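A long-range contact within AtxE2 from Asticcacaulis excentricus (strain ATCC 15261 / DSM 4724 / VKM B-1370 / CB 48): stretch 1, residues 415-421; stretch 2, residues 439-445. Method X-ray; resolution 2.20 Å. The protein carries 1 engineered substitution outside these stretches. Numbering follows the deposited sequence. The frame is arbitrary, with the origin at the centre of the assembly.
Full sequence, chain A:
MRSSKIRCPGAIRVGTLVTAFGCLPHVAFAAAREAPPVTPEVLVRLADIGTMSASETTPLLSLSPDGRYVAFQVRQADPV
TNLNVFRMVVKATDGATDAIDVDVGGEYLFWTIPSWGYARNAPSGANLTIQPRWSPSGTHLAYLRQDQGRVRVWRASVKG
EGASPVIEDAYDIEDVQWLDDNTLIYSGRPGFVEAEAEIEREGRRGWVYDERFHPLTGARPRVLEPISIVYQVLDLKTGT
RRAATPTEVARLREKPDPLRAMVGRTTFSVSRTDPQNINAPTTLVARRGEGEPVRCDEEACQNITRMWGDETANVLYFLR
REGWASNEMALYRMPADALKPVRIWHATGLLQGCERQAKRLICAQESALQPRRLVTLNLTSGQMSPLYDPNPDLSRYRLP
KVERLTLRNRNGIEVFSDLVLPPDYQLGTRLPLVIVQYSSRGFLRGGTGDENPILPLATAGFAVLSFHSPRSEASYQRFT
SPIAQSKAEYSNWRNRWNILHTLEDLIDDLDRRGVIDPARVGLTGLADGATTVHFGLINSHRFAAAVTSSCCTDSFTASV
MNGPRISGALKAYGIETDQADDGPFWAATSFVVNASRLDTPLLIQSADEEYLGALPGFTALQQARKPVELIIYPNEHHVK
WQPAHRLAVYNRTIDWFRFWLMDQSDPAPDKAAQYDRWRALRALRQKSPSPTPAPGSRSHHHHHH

Stretch 1 415-421: VFSDLVL
Stretch 2 (439-445) SSRGFLR

Stretch 1 is extended throughout, with phi from -161 to -99° and psi from 130 to 169°, and belongs to a strand begun earlier in the chain. Its alternation aims the CA-to-CB bonds of Phe416, Asp418 and Val420 toward stretch 2, while that of Leu419 points away. Stretch 2 has no regular helix or strand: Ser440 (phi=-135°, psi=37°) and Arg441 (phi=-83°, psi=-29°) bend the chain, Gly442 adopts phi=-120°, psi=-146°, and Leu444 lies at phi=-75°, psi=92°. Contacts run broadly in the same direction along both stretches, though not in strict order: Phe416 meets Ser440 and Arg441, Asp418 meets Ser440, Val420 meets Leu444, burying 270 Å² in total.

The polar contact is one hydrogen bond, donated by Ser440 OG (chi1 t) to Asp418 OD2 (chi1 m, chi2 -54°) over 2.7 Å. Asp418 OD2 also lies 3.1 Å from Ser440 O, but both are acceptors, so no second bond forms.

The apolar contact joins Val420 (t) to Leu444 (m, t), CG2 to CD1 at 3.7 Å.

Phe416 (p, chi2 -90°) presents its ring edge to stretch 2: Phe416 CE2 is 3.8 Å from Ser440 O, and Phe416 CZ is 4.2 Å from Arg441 CG. Although the CA-to-CB bond of Arg441 (m, t, t, chi4 -99°) points away, Phe416 CE1 lies over one guanidinium face, 4.5 Å from Arg441 CZ.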

# COMPACT_ATOMS: atom_id res chain seq x y z
N VAL A 415 -6.71 -10.64 -17.11
CA VAL A 415 -5.58 -10.54 -16.22
C VAL A 415 -4.48 -9.72 -16.88
O VAL A 415 -4.23 -9.89 -18.06
CB VAL A 415 -5.02 -11.93 -16.00
CG1 VAL A 415 -3.73 -11.85 -15.17
CG2 VAL A 415 -6.06 -12.80 -15.32
N PHE A 416 -3.84 -8.83 -16.12
CA PHE A 416 -2.53 -8.36 -16.57
C PHE A 416 -1.46 -8.67 -15.52
O PHE A 416 -1.79 -8.94 -14.34
CB PHE A 416 -2.58 -6.89 -16.97
CG PHE A 416 -2.44 -5.91 -15.81
CD1 PHE A 416 -3.56 -5.45 -15.13
CD2 PHE A 416 -1.19 -5.41 -15.46
CE1 PHE A 416 -3.45 -4.51 -14.11
CE2 PHE A 416 -1.05 -4.50 -14.42
CZ PHE A 416 -2.18 -4.04 -13.75
N SER A 417 -0.21 -8.67 -15.97
CA SER A 417 0.94 -8.71 -15.10
C SER A 417 2.13 -8.23 -15.87
O SER A 417 2.03 -8.06 -17.07
CB SER A 417 1.17 -10.14 -14.63
OG SER A 417 0.15 -10.50 -13.72
N ASP A 418 3.26 -7.97 -15.20
CA ASP A 418 4.47 -7.49 -15.86
C ASP A 418 5.56 -8.53 -15.80
O ASP A 418 5.77 -9.14 -14.78
CB ASP A 418 4.92 -6.16 -15.26
CG ASP A 418 3.97 -4.97 -15.65
OD1 ASP A 418 3.74 -4.76 -16.89
OD2 ASP A 418 3.43 -4.27 -14.75
N LEU A 419 6.21 -8.79 -16.94
CA LEU A 419 7.33 -9.65 -17.07
C LEU A 419 8.56 -8.77 -17.08
O LEU A 419 8.64 -7.81 -17.83
CB LEU A 419 7.22 -10.47 -18.32
CG LEU A 419 8.45 -11.29 -18.66
CD1 LEU A 419 8.69 -12.35 -17.60
CD2 LEU A 419 8.36 -11.95 -20.04
N VAL A 420 9.53 -9.10 -16.24
CA VAL A 420 10.77 -8.36 -16.18
C VAL A 420 11.89 -9.28 -16.52
O VAL A 420 11.97 -10.38 -15.95
CB VAL A 420 10.98 -7.81 -14.79
CG1 VAL A 420 12.17 -6.86 -14.73
CG2 VAL A 420 9.70 -7.13 -14.29
N LEU A 421 12.77 -8.91 -17.45
CA LEU A 421 13.86 -9.81 -17.85
C LEU A 421 15.19 -9.20 -17.56
O LEU A 421 15.34 -7.99 -17.57
CB LEU A 421 13.78 -10.11 -19.34
CG LEU A 421 12.48 -10.85 -19.70
CD1 LEU A 421 12.21 -10.86 -21.22
CD2 LEU A 421 12.52 -12.27 -19.20
N SER A 439 0.34 -6.39 -6.69
CA SER A 439 -0.03 -5.28 -7.53
C SER A 439 1.15 -4.81 -8.35
O SER A 439 2.29 -4.73 -7.87
CB SER A 439 -0.70 -4.10 -6.83
OG SER A 439 -0.18 -3.88 -5.58
N SER A 440 0.84 -4.48 -9.60
CA SER A 440 1.84 -4.13 -10.58
C SER A 440 1.45 -2.90 -11.39
O SER A 440 1.80 -2.81 -12.56
CB SER A 440 2.10 -5.31 -11.54
OG SER A 440 3.38 -5.11 -12.14
N ARG A 441 0.81 -1.91 -10.78
CA ARG A 441 0.38 -0.75 -11.55
C ARG A 441 1.46 0.27 -11.74
O ARG A 441 1.43 1.01 -12.73
CB ARG A 441 -0.83 -0.06 -10.94
CG ARG A 441 -2.04 -0.98 -10.82
CD ARG A 441 -3.34 -0.17 -10.60
NE ARG A 441 -4.51 -0.96 -10.90
CZ ARG A 441 -5.20 -0.91 -12.04
NH1 ARG A 441 -4.86 -0.10 -13.05
NH2 ARG A 441 -6.26 -1.68 -12.16
N GLY A 442 2.38 0.34 -10.78
CA GLY A 442 3.26 1.49 -10.63
C GLY A 442 4.67 1.03 -10.79
O GLY A 442 4.95 0.12 -11.58
N PHE A 443 5.56 1.68 -10.05
CA PHE A 443 6.98 1.42 -10.16
C PHE A 443 7.29 0.01 -9.64
O PHE A 443 6.76 -0.40 -8.64
CB PHE A 443 7.76 2.50 -9.42
CG PHE A 443 9.20 2.24 -9.33
CD1 PHE A 443 9.96 2.03 -10.48
CD2 PHE A 443 9.83 2.15 -8.05
CE1 PHE A 443 11.33 1.71 -10.39
CE2 PHE A 443 11.20 1.86 -7.96
CZ PHE A 443 11.96 1.64 -9.13
N LEU A 444 8.08 -0.73 -10.38
CA LEU A 444 8.50 -2.08 -9.96
C LEU A 444 9.54 -1.97 -8.87
O LEU A 444 10.72 -1.82 -9.17
CB LEU A 444 9.05 -2.82 -11.15
CG LEU A 444 8.01 -3.06 -12.28
CD1 LEU A 444 8.69 -3.71 -13.46
CD2 LEU A 444 6.84 -3.89 -11.86
N ARG A 445 9.11 -1.97 -7.61
CA ARG A 445 10.00 -1.74 -6.48
C ARG A 445 10.11 -3.08 -5.74
O ARG A 445 10.99 -3.88 -6.10
CB ARG A 445 9.47 -0.60 -5.63
CG ARG A 445 10.27 -0.18 -4.41
CD ARG A 445 9.74 0.98 -3.57
NE ARG A 445 9.82 2.28 -4.16
CZ ARG A 445 10.81 3.12 -3.95
NH1 ARG A 445 11.87 2.78 -3.25
NH2 ARG A 445 10.74 4.29 -4.51